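Local atomic coordinates of ornithine carbamoyltransferase, mitochondrial (Coccidioides immitis, PDB entry 3SDS), a protein that catalyses the transfer of the carbamoyl group from carbamoyl phosphate to L-ornithine, giving L-citrulline and phosphate in the arginine biosynthesis pathway. Residues R59-L64 with E343-N348; D196-F202 with Y223-I229; A205-K210 with L232-R237; D260-T266 with N301-C307. The contacts are given in a common frame with arbitrary orientation. Numbering follows the deposited sequence.

Contact 1 of 4, residues R59-L64 with E343-N348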
# COMPACT_ATOMS: atom_id res chain seq x y z
N ARG A 59 23.86 -12.69 3.15
CA ARG A 59 23.81 -11.76 2.03
C ARG A 59 22.51 -10.94 1.96
O ARG A 59 22.52 -9.80 1.48
CB ARG A 59 24.00 -12.51 0.69
CG ARG A 59 25.39 -13.10 0.47
CD ARG A 59 25.47 -14.05 -0.71
NE ARG A 59 25.22 -13.36 -1.97
CZ ARG A 59 25.50 -13.85 -3.18
NH1 ARG A 59 26.07 -15.05 -3.32
NH2 ARG A 59 25.20 -13.13 -4.28
N LEU A 60 21.39 -11.50 2.42
CA LEU A 60 20.09 -10.86 2.26
C LEU A 60 19.59 -10.01 3.46
O LEU A 60 18.68 -9.16 3.28
CB LEU A 60 19.04 -11.90 1.85
CG LEU A 60 19.32 -12.83 0.64
CD1 LEU A 60 18.16 -13.81 0.46
CD2 LEU A 60 19.57 -12.11 -0.68
N THR A 61 20.15 -10.20 4.65
CA THR A 61 19.56 -9.61 5.86
C THR A 61 19.73 -8.08 5.96
O THR A 61 20.85 -7.59 6.04
CB THR A 61 20.09 -10.30 7.16
OG1 THR A 61 20.10 -11.71 6.96
CG2 THR A 61 19.20 -10.00 8.37
N GLY A 62 18.63 -7.34 5.96
CA GLY A 62 18.70 -5.89 5.90
C GLY A 62 19.42 -5.33 4.67
O GLY A 62 19.83 -4.18 4.67
N ALA A 63 19.58 -6.12 3.62
CA ALA A 63 20.26 -5.64 2.42
C ALA A 63 19.58 -4.41 1.79
O ALA A 63 20.26 -3.60 1.16
CB ALA A 63 20.37 -6.75 1.40
N LEU A 64 18.27 -4.28 1.95
CA LEU A 64 17.52 -3.16 1.37
C LEU A 64 16.87 -2.24 2.40
O LEU A 64 15.92 -1.51 2.06
CB LEU A 64 16.43 -3.67 0.41
CG LEU A 64 16.78 -4.16 -0.99
CD1 LEU A 64 15.51 -4.32 -1.75
CD2 LEU A 64 17.71 -3.20 -1.71
N GLU A 343 18.43 -8.90 -5.71
CA GLU A 343 19.78 -8.91 -5.14
C GLU A 343 20.84 -8.57 -6.20
O GLU A 343 21.76 -7.78 -5.93
CB GLU A 343 20.15 -10.25 -4.50
CG GLU A 343 21.41 -10.19 -3.63
CD GLU A 343 22.22 -11.48 -3.65
OE1 GLU A 343 21.77 -12.45 -4.31
OE2 GLU A 343 23.32 -11.53 -3.02
N ALA A 344 20.69 -9.17 -7.38
CA ALA A 344 21.67 -9.02 -8.45
C ALA A 344 21.74 -7.60 -9.02
O ALA A 344 22.83 -7.05 -9.22
CB ALA A 344 21.38 -10.00 -9.54
N PHE A 345 20.57 -7.02 -9.27
CA PHE A 345 20.51 -5.76 -9.99
C PHE A 345 20.53 -4.54 -9.08
O PHE A 345 21.11 -3.52 -9.45
CB PHE A 345 19.35 -5.73 -11.01
CG PHE A 345 19.64 -6.55 -12.25
CD1 PHE A 345 20.20 -5.95 -13.38
CD2 PHE A 345 19.39 -7.92 -12.28
CE1 PHE A 345 20.49 -6.69 -14.52
CE2 PHE A 345 19.68 -8.69 -13.43
CZ PHE A 345 20.24 -8.08 -14.54
N VAL A 346 19.94 -4.65 -7.89
CA VAL A 346 19.89 -3.52 -6.96
C VAL A 346 21.04 -3.53 -5.92
O VAL A 346 21.77 -2.54 -5.79
CB VAL A 346 18.52 -3.41 -6.26
CG1 VAL A 346 18.42 -2.07 -5.50
CG2 VAL A 346 17.39 -3.56 -7.28
N VAL A 347 21.20 -4.64 -5.20
CA VAL A 347 22.23 -4.71 -4.17
C VAL A 347 23.62 -4.87 -4.77
O VAL A 347 24.52 -4.14 -4.38
CB VAL A 347 21.96 -5.85 -3.16
CG1 VAL A 347 22.93 -5.77 -1.99
CG2 VAL A 347 20.53 -5.78 -2.67
N ASN A 348 23.80 -5.79 -5.72
CA ASN A 348 25.11 -6.01 -6.33
C ASN A 348 25.36 -5.10 -7.53
O ASN A 348 26.31 -5.30 -8.32
CB ASN A 348 25.28 -7.48 -6.69
CG ASN A 348 25.31 -8.36 -5.46
OD1 ASN A 348 25.67 -7.90 -4.37
ND2 ASN A 348 24.91 -9.63 -5.62

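Contact 2 of 4, residues D196-F202 with Y223-I229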
# COMPACT_ATOMS: atom_id res chain seq x y z
N ASP A 196 -0.64 -20.04 -28.47
CA ASP A 196 -0.24 -18.77 -29.07
C ASP A 196 1.22 -18.39 -28.77
O ASP A 196 1.76 -18.75 -27.71
CB ASP A 196 -1.19 -17.64 -28.65
CG ASP A 196 -0.93 -16.31 -29.41
OD1 ASP A 196 -0.51 -16.32 -30.61
OD2 ASP A 196 -1.17 -15.24 -28.80
N ALA A 197 1.85 -17.68 -29.71
CA ALA A 197 3.21 -17.19 -29.56
C ALA A 197 3.19 -15.85 -28.83
O ALA A 197 2.73 -14.85 -29.39
CB ALA A 197 3.86 -17.01 -30.93
N ASN A 198 3.65 -15.82 -27.60
CA ASN A 198 3.60 -14.57 -26.86
C ASN A 198 4.86 -14.27 -26.06
O ASN A 198 5.83 -15.04 -26.08
CB ASN A 198 2.34 -14.50 -25.99
CG ASN A 198 2.31 -15.57 -24.89
OD1 ASN A 198 3.34 -16.07 -24.43
ND2 ASN A 198 1.10 -15.92 -24.46
N ASN A 199 4.81 -13.13 -25.35
CA ASN A 199 5.90 -12.66 -24.49
C ASN A 199 6.62 -13.74 -23.67
O ASN A 199 7.85 -13.81 -23.69
CB ASN A 199 5.47 -11.46 -23.62
CG ASN A 199 4.21 -11.74 -22.75
OD1 ASN A 199 3.73 -12.87 -22.61
ND2 ASN A 199 3.70 -10.67 -22.15
N VAL A 200 5.85 -14.60 -22.99
CA VAL A 200 6.41 -15.64 -22.14
C VAL A 200 7.26 -16.64 -22.93
O VAL A 200 8.42 -16.89 -22.59
CB VAL A 200 5.33 -16.36 -21.32
CG1 VAL A 200 5.84 -17.71 -20.81
CG2 VAL A 200 4.82 -15.44 -20.13
N LEU A 201 6.67 -17.20 -23.99
CA LEU A 201 7.41 -18.09 -24.88
C LEU A 201 8.72 -17.46 -25.39
O LEU A 201 9.80 -18.08 -25.33
CB LEU A 201 6.55 -18.53 -26.06
CG LEU A 201 7.28 -19.20 -27.22
CD1 LEU A 201 7.99 -20.46 -26.76
CD2 LEU A 201 6.33 -19.49 -28.36
N PHE A 202 8.64 -16.21 -25.85
CA PHE A 202 9.83 -15.56 -26.40
C PHE A 202 11.05 -15.69 -25.48
O PHE A 202 12.09 -16.23 -25.92
CB PHE A 202 9.55 -14.10 -26.78
CG PHE A 202 8.36 -13.93 -27.71
CD1 PHE A 202 7.95 -14.96 -28.55
CD2 PHE A 202 7.68 -12.72 -27.77
CE1 PHE A 202 6.87 -14.81 -29.39
CE2 PHE A 202 6.60 -12.54 -28.59
CZ PHE A 202 6.19 -13.59 -29.42
N TYR A 223 -0.32 -16.86 -36.15
CA TYR A 223 0.01 -16.65 -34.74
C TYR A 223 1.43 -17.13 -34.40
O TYR A 223 1.70 -17.61 -33.29
CB TYR A 223 -1.06 -17.33 -33.86
CG TYR A 223 -2.42 -16.75 -34.11
CD1 TYR A 223 -3.29 -17.33 -35.03
CD2 TYR A 223 -2.83 -15.58 -33.46
CE1 TYR A 223 -4.53 -16.76 -35.29
CE2 TYR A 223 -4.06 -15.01 -33.70
CZ TYR A 223 -4.91 -15.60 -34.62
OH TYR A 223 -6.13 -15.03 -34.86
N GLU A 224 2.32 -16.97 -35.36
CA GLU A 224 3.70 -17.43 -35.28
C GLU A 224 4.62 -16.47 -34.52
O GLU A 224 4.28 -15.32 -34.27
CB GLU A 224 4.23 -17.61 -36.70
CG GLU A 224 3.42 -18.58 -37.55
CD GLU A 224 2.36 -17.91 -38.43
OE1 GLU A 224 2.03 -16.73 -38.19
OE2 GLU A 224 1.87 -18.59 -39.37
N ILE A 225 5.79 -16.97 -34.14
CA ILE A 225 6.82 -16.13 -33.56
C ILE A 225 7.19 -15.04 -34.55
O ILE A 225 7.48 -15.34 -35.72
CB ILE A 225 8.09 -16.97 -33.23
CG1 ILE A 225 7.74 -18.14 -32.29
CG2 ILE A 225 9.19 -16.08 -32.65
CD1 ILE A 225 8.90 -19.04 -31.97
N PRO A 226 7.16 -13.77 -34.12
CA PRO A 226 7.65 -12.65 -34.93
C PRO A 226 9.13 -12.81 -35.28
O PRO A 226 9.93 -13.22 -34.44
CB PRO A 226 7.47 -11.44 -34.00
CG PRO A 226 6.39 -11.83 -33.07
CD PRO A 226 6.50 -13.31 -32.88
N SER A 227 9.49 -12.47 -36.52
CA SER A 227 10.86 -12.72 -36.99
C SER A 227 11.95 -11.91 -36.28
O SER A 227 13.11 -12.33 -36.26
CB SER A 227 10.95 -12.60 -38.51
OG SER A 227 10.48 -11.35 -38.92
N HIS A 228 11.59 -10.78 -35.68
CA HIS A 228 12.52 -10.11 -34.78
C HIS A 228 12.90 -11.03 -33.60
O HIS A 228 14.04 -11.00 -33.12
CB HIS A 228 11.99 -8.76 -34.28
CG HIS A 228 12.89 -8.11 -33.28
ND1 HIS A 228 14.14 -7.62 -33.60
CD2 HIS A 228 12.75 -7.90 -31.94
CE1 HIS A 228 14.72 -7.13 -32.52
NE2 HIS A 228 13.90 -7.29 -31.50
N ILE A 229 11.95 -11.84 -33.12
CA ILE A 229 12.23 -12.75 -32.01
C ILE A 229 13.13 -13.89 -32.46
O ILE A 229 14.11 -14.21 -31.79
CB ILE A 229 10.93 -13.29 -31.31
CG1 ILE A 229 10.02 -12.13 -30.87
CG2 ILE A 229 11.27 -14.18 -30.11
CD1 ILE A 229 10.69 -11.09 -29.94

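Contact 3 of 4, residues A205-K210 with L232-R237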
# COMPACT_ATOMS: atom_id res chain seq x y z
N ALA A 205 12.19 -19.39 -24.76
CA ALA A 205 12.99 -19.80 -25.93
C ALA A 205 14.45 -19.33 -25.87
O ALA A 205 15.36 -20.13 -26.09
CB ALA A 205 12.33 -19.34 -27.24
N ILE A 206 14.66 -18.04 -25.58
CA ILE A 206 16.02 -17.46 -25.49
C ILE A 206 16.85 -18.12 -24.36
O ILE A 206 18.05 -18.37 -24.51
CB ILE A 206 15.96 -15.88 -25.31
CG1 ILE A 206 15.35 -15.21 -26.55
CG2 ILE A 206 17.35 -15.30 -25.03
CD1 ILE A 206 15.08 -13.71 -26.38
N ALA A 207 16.19 -18.40 -23.23
CA ALA A 207 16.81 -19.08 -22.11
C ALA A 207 17.18 -20.52 -22.47
O ALA A 207 18.36 -20.91 -22.39
CB ALA A 207 15.89 -19.05 -20.90
N ALA A 208 16.20 -21.30 -22.91
CA ALA A 208 16.44 -22.68 -23.35
C ALA A 208 17.63 -22.83 -24.34
O ALA A 208 18.41 -23.79 -24.24
CB ALA A 208 15.17 -23.26 -23.95
N THR A 209 17.74 -21.90 -25.28
CA THR A 209 18.85 -21.89 -26.23
C THR A 209 20.19 -21.79 -25.50
O THR A 209 21.09 -22.58 -25.75
CB THR A 209 18.72 -20.75 -27.25
OG1 THR A 209 17.55 -20.95 -28.04
CG2 THR A 209 19.90 -20.72 -28.16
N LYS A 210 20.32 -20.82 -24.59
CA LYS A 210 21.54 -20.67 -23.79
C LYS A 210 21.88 -21.91 -22.93
O LYS A 210 23.06 -22.17 -22.65
CB LYS A 210 21.45 -19.43 -22.89
CG LYS A 210 21.31 -18.09 -23.63
CD LYS A 210 21.17 -16.93 -22.64
CE LYS A 210 20.85 -15.61 -23.35
NZ LYS A 210 22.06 -14.95 -23.93
N LEU A 232 16.68 -12.83 -32.31
CA LEU A 232 17.31 -12.82 -30.98
C LEU A 232 17.67 -14.23 -30.49
O LEU A 232 18.66 -14.42 -29.79
CB LEU A 232 16.42 -12.12 -29.95
CG LEU A 232 16.21 -10.61 -30.06
CD1 LEU A 232 15.08 -10.17 -29.16
CD2 LEU A 232 17.47 -9.84 -29.71
N ILE A 233 16.86 -15.22 -30.88
CA ILE A 233 17.13 -16.60 -30.53
C ILE A 233 18.40 -17.05 -31.22
O ILE A 233 19.30 -17.64 -30.62
CB ILE A 233 15.98 -17.51 -30.92
CG1 ILE A 233 14.76 -17.21 -30.05
CG2 ILE A 233 16.40 -18.99 -30.78
CD1 ILE A 233 13.44 -17.58 -30.66
N GLN A 234 18.48 -16.74 -32.51
CA GLN A 234 19.62 -17.09 -33.32
C GLN A 234 20.88 -16.41 -32.77
O GLN A 234 21.90 -17.08 -32.61
CB GLN A 234 19.34 -16.76 -34.79
CG GLN A 234 20.20 -17.53 -35.79
CD GLN A 234 19.74 -18.96 -36.05
OE1 GLN A 234 18.57 -19.30 -35.85
NE2 GLN A 234 20.67 -19.80 -36.51
N LYS A 235 20.80 -15.12 -32.43
CA LYS A 235 21.97 -14.39 -31.85
C LYS A 235 22.42 -14.97 -30.51
O LYS A 235 23.62 -14.95 -30.18
CB LYS A 235 21.69 -12.89 -31.69
N ALA A 236 21.46 -15.48 -29.74
CA ALA A 236 21.73 -16.17 -28.48
C ALA A 236 22.54 -17.47 -28.67
O ALA A 236 23.17 -17.95 -27.72
CB ALA A 236 20.44 -16.43 -27.73
N ARG A 237 22.54 -18.03 -29.88
CA ARG A 237 23.35 -19.21 -30.18
C ARG A 237 24.85 -18.98 -30.04
O ARG A 237 25.57 -19.86 -29.57
CB ARG A 237 23.04 -19.77 -31.56
CG ARG A 237 21.85 -20.70 -31.54
CD ARG A 237 21.22 -20.85 -32.92
NE ARG A 237 20.52 -22.12 -33.02
CZ ARG A 237 21.10 -23.26 -33.39
NH1 ARG A 237 22.39 -23.28 -33.71
NH2 ARG A 237 20.38 -24.39 -33.45

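Contact 4 of 4, residues D260-T266 with N301-C307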
# COMPACT_ATOMS: atom_id res chain seq x y z
N ASP A 260 9.80 -33.63 -23.13
CA ASP A 260 9.96 -33.91 -21.71
C ASP A 260 8.95 -33.11 -20.91
O ASP A 260 8.49 -33.55 -19.84
CB ASP A 260 11.38 -33.60 -21.24
CG ASP A 260 12.41 -34.52 -21.86
OD1 ASP A 260 12.41 -35.74 -21.53
OD2 ASP A 260 13.20 -34.01 -22.70
N VAL A 261 8.61 -31.94 -21.45
CA VAL A 261 7.68 -31.01 -20.81
C VAL A 261 6.73 -30.48 -21.86
O VAL A 261 7.14 -30.23 -23.00
CB VAL A 261 8.43 -29.80 -20.21
CG1 VAL A 261 7.46 -28.79 -19.62
CG2 VAL A 261 9.45 -30.27 -19.18
N ILE A 262 5.46 -30.30 -21.48
CA ILE A 262 4.51 -29.60 -22.34
C ILE A 262 3.99 -28.31 -21.69
O ILE A 262 3.53 -28.31 -20.54
CB ILE A 262 3.36 -30.51 -22.84
CG1 ILE A 262 3.94 -31.67 -23.67
CG2 ILE A 262 2.38 -29.72 -23.70
CD1 ILE A 262 2.93 -32.79 -23.98
N VAL A 263 4.09 -27.20 -22.43
CA VAL A 263 3.68 -25.88 -21.94
C VAL A 263 2.58 -25.26 -22.81
O VAL A 263 2.61 -25.36 -24.04
CB VAL A 263 4.85 -24.86 -21.90
CG1 VAL A 263 4.61 -23.86 -20.82
CG2 VAL A 263 6.14 -25.53 -21.67
N THR A 264 1.62 -24.60 -22.16
CA THR A 264 0.69 -23.72 -22.84
C THR A 264 0.47 -22.40 -22.06
O THR A 264 1.13 -22.14 -21.06
CB THR A 264 -0.64 -24.45 -23.19
OG1 THR A 264 -1.42 -23.66 -24.10
CG2 THR A 264 -1.46 -24.79 -21.91
N ASP A 265 -0.47 -21.58 -22.55
CA ASP A 265 -0.79 -20.27 -22.00
C ASP A 265 -2.18 -19.86 -22.46
O ASP A 265 -2.64 -20.28 -23.52
CB ASP A 265 0.22 -19.24 -22.53
CG ASP A 265 0.16 -17.90 -21.79
OD1 ASP A 265 -0.77 -17.69 -20.97
OD2 ASP A 265 1.07 -17.06 -22.03
N THR A 266 -2.85 -19.02 -21.66
CA THR A 266 -4.07 -18.30 -22.07
C THR A 266 -4.01 -17.83 -23.53
O THR A 266 -2.96 -17.35 -23.99
CB THR A 266 -4.33 -17.08 -21.12
OG1 THR A 266 -5.39 -17.40 -20.21
CG2 THR A 266 -4.71 -15.81 -21.88
N ASN A 301 6.77 -40.08 -18.98
CA ASN A 301 6.62 -39.25 -17.78
C ASN A 301 6.64 -37.74 -18.04
O ASN A 301 7.20 -36.98 -17.25
CB ASN A 301 7.67 -39.63 -16.72
CG ASN A 301 9.10 -39.38 -17.19
OD1 ASN A 301 9.45 -39.63 -18.35
ND2 ASN A 301 9.93 -38.88 -16.28
N TRP A 302 6.00 -37.30 -19.12
CA TRP A 302 5.99 -35.87 -19.47
C TRP A 302 5.29 -35.04 -18.39
O TRP A 302 4.33 -35.50 -17.76
CB TRP A 302 5.36 -35.63 -20.84
CG TRP A 302 3.89 -35.99 -20.92
CD1 TRP A 302 3.36 -37.22 -21.14
CD2 TRP A 302 2.78 -35.10 -20.76
NE1 TRP A 302 2.00 -37.16 -21.13
CE2 TRP A 302 1.61 -35.87 -20.89
CE3 TRP A 302 2.67 -33.72 -20.50
CZ2 TRP A 302 0.33 -35.32 -20.79
CZ3 TRP A 302 1.39 -33.17 -20.40
CH2 TRP A 302 0.24 -33.97 -20.55
N LYS A 303 5.77 -33.81 -18.19
CA LYS A 303 5.28 -32.93 -17.14
C LYS A 303 4.58 -31.72 -17.75
O LYS A 303 4.85 -31.36 -18.89
CB LYS A 303 6.46 -32.47 -16.26
CG LYS A 303 7.29 -33.59 -15.60
CD LYS A 303 6.52 -34.22 -14.45
CE LYS A 303 7.44 -34.87 -13.42
NZ LYS A 303 7.50 -36.36 -13.54
N PHE A 304 3.70 -31.09 -16.99
CA PHE A 304 2.92 -29.97 -17.51
C PHE A 304 3.20 -28.63 -16.80
O PHE A 304 3.35 -28.59 -15.57
CB PHE A 304 1.42 -30.29 -17.46
CG PHE A 304 0.55 -29.15 -17.90
CD1 PHE A 304 0.44 -28.82 -19.25
CD2 PHE A 304 -0.16 -28.40 -16.96
CE1 PHE A 304 -0.36 -27.76 -19.66
CE2 PHE A 304 -0.96 -27.34 -17.36
CZ PHE A 304 -1.06 -27.02 -18.71
N MET A 305 3.25 -27.56 -17.60
CA MET A 305 3.54 -26.19 -17.13
C MET A 305 2.66 -25.12 -17.83
O MET A 305 2.44 -25.17 -19.04
CB MET A 305 5.02 -25.86 -17.34
CG MET A 305 5.96 -26.63 -16.42
SD MET A 305 7.71 -26.28 -16.68
CE MET A 305 7.76 -24.56 -16.16
N HIS A 306 2.18 -24.16 -17.03
CA HIS A 306 1.30 -23.05 -17.44
C HIS A 306 1.56 -21.94 -16.41
O HIS A 306 1.60 -22.20 -15.22
CB HIS A 306 -0.15 -23.54 -17.38
CG HIS A 306 -1.18 -22.59 -17.93
ND1 HIS A 306 -1.16 -21.23 -17.70
CD2 HIS A 306 -2.30 -22.83 -18.65
CE1 HIS A 306 -2.20 -20.67 -18.29
NE2 HIS A 306 -2.91 -21.62 -18.87
N CYS A 307 1.77 -20.70 -16.84
CA CYS A 307 2.17 -19.66 -15.88
C CYS A 307 1.04 -18.94 -15.13
O CYS A 307 1.31 -18.00 -14.36
CB CYS A 307 3.07 -18.64 -16.55
SG CYS A 307 2.20 -17.63 -17.74
O HOH W 1 11.61 -37.41 -19.27
O HOH W 2 3.27 -20.58 -19.31

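Contact 1 of 4, residues R59-L64 with E343-N348
Leu64 and Val347 form the apolar centre of this contact, with Leu64 CD2 lying 3.9 Å from Val347 CG2 and 4.0 Å from Val346 CG1. In the two-domain carbamoyltransferase fold, the C-terminal helix 327-347 packs back on the carbamoyl phosphate-binding domain: residues 59-64 belong to that domain's loop between helix 34-51 and strand 68-73, residues 343-347 form the last turn of the helix, and Asn348 follows it. Val346 and Val347, beta-branched and consecutive on this turn, present methyls to the end of Leu64, which reaches them although its CA-to-CB bond runs sideways. Ala63 adds a small methyl, with its CB 4.2 Å from Val347 CG2. It closes a type II beta turn that starts at Leu60, with Ala63 N bonded to Leu60 O at 3.2 Å; Gly62 holds the turn position of positive phi, which glycine adopts readily. Further out, Leu60 CD2 meets the aliphatic part of Glu343 at CG, 4.0 Å away. The carboxylate beyond it is shared, since OE1 bonds to the hydroxyl of Tyr47 on helix 34-51 while OE2 forms a salt bridge with the exposed Arg59, whose NH2 also bonds to Ala353 O at the chain end. There the long arginine side chain spans the gap and approaches with one edge of its guanidinium, so that Arg59 NE and Arg59 NH2 each donate to Glu343 OE2 at 2.8 Å.

Contact 2 of 4, residues D196-F202 with Y223-I229
Phe202 gives up more surface here than any other residue of the two segments. One face of its ring is covered by Ile229, whose CG1 sits 3.9 Å from the ring centroid and almost on the ring normal, a CH-pi contact; Ile229 CG2 touches Phe202 CD1 at 3.8 Å. The far end of the ring reaches Pro226, with Phe202 CZ 3.5 Å from Pro226 CD, and Ile225 CG2 lies 4.2 Å from Phe202 CE1. A flat aromatic suits this place because it can fill the gap between two helix starts. Tyr223 and Ile229 come next. Tyr223 CB rests 3.4 Å from Asp196 OD1, and its ring meets that of Phe283. Ala197 CB points at the opposing backbone and stops 3.3 Å from Tyr223 O, a closeness that a methyl permits and a larger side chain would hinder. Both helices begin here: Pro226 takes one N-cap position, where its rigid ring suits the turn but cannot accept a capping bond, and Asn198 caps helix 199-210 through a weak bond from Val200 N to Asn198 OD1. Such a strand-to-helix turn is characteristic of Rossmann-like alpha/beta domains, whose ligand site lies at this edge, consistent with the L-ornithine-binding role inferred for Asn199 by similarity.

Contact 3 of 4, residues A205-K210 with L232-R237
Ala205 opens the contact between two neighbouring helices that run nearly parallel, their axes 9.0 Å apart and crossing at -19°. Its small CB reaches Ile233 CD1 at 4.0 Å. Ile206 follows, long enough to touch three residues: its CD1 lies 4.1 Å from Leu232 CB, its CG1 4.1 Å from Ile233 CG1, and its CG2 4.3 Å from Ala236 CB. The CA atoms of Ile206 and Ile233 are only 5.2 Å apart. One turn later comes Thr209, whose OG1 donates to Ala205 O at 3.0 Å and thus satisfies its polarity within its own helix. This lets Thr209 OG1 rest 3.6 Å from Ile233 CG2, while Thr209 CG2 meets Arg237 CG at 3.9 Å. Lys210 reaches past the interface, its NZ 4.4 Å from Ala236 CB, and bonds to Leu32 O. The helices 199-210 and 227-237 thus pair in the alpha/beta domain through van der Waals contact between aliphatic groups, the small Ala205 and Ala236 giving the larger isoleucines surfaces to pack on, so that shape complementarity and the exclusion of water hold them together.

Contact 4 of 4, residues D260-T266 with N301-C307
Four backbone hydrogen bonds join the segments: Ile262 N to Lys303 O at 2.9 Å, Met305 N to Ile262 O at 3.0 Å, Lys303 N to Asp260 O at 3.2 Å and Thr264 N to Met305 O at 3.3 Å. Ile262 and Met305 each bond to residues flanking their opposite number, the staggered pattern of parallel strands. Water 1 extends the link beyond the strand start, donating to Asp260 OD1 (2.9 Å) and Asn301 OD1 (3.2 Å). Strands 261-264 and 303-306 are neighbours in the parallel sheet of the Rossmann-like ornithine-binding domain, with 303-306 at its edge and 190-194 beyond 261-264. At their C-terminal ends stand Asp265 and Cys307, assigned by similarity to ornithine binding and to the proton acceptor; Asp265 OD1 lies 4.4 Å from Cys307 SG, and Asp265 OD2 bonds to Asn198. Val261, Ile262, Val263 and Thr264, all beta-branched, suit the extended backbone of strand 261-264. On one face Val261 CG1 touches Met305 SD at 3.9 Å, and Met305 runs on to Ile166 of helix 156-169. On the other, Ile262 CD1 sits over the six-membered ring of Trp302, 4.0 Å from its centroid, and Thr264 CG2 meets the edge of the Phe304 ring, 3.9 Å from Phe304 CE1.

In the fold
Contacts 2 and 3 use the same two helices, 199-210 and 227-237: contact 2 the loops and first turns leading into them, partly buried, and contact 3 their later turns, buried and almost wholly aliphatic. Contact 4 belongs to the sheet of the same domain, its strands mostly buried and its ends more open, so backbone hydrogen bonds dominate where the helices rely on side chains. It touches contact 2 where Asn198 ND2 meets Asp265 OD2 at 2.7 Å, at the ornithine site inferred by similarity. Contact 1, its centre about 32 Å from that of contact 4, lies far from the substrate-binding residues; partly buried, it joins the two halves of the chain, with a salt bridge on its exposed side.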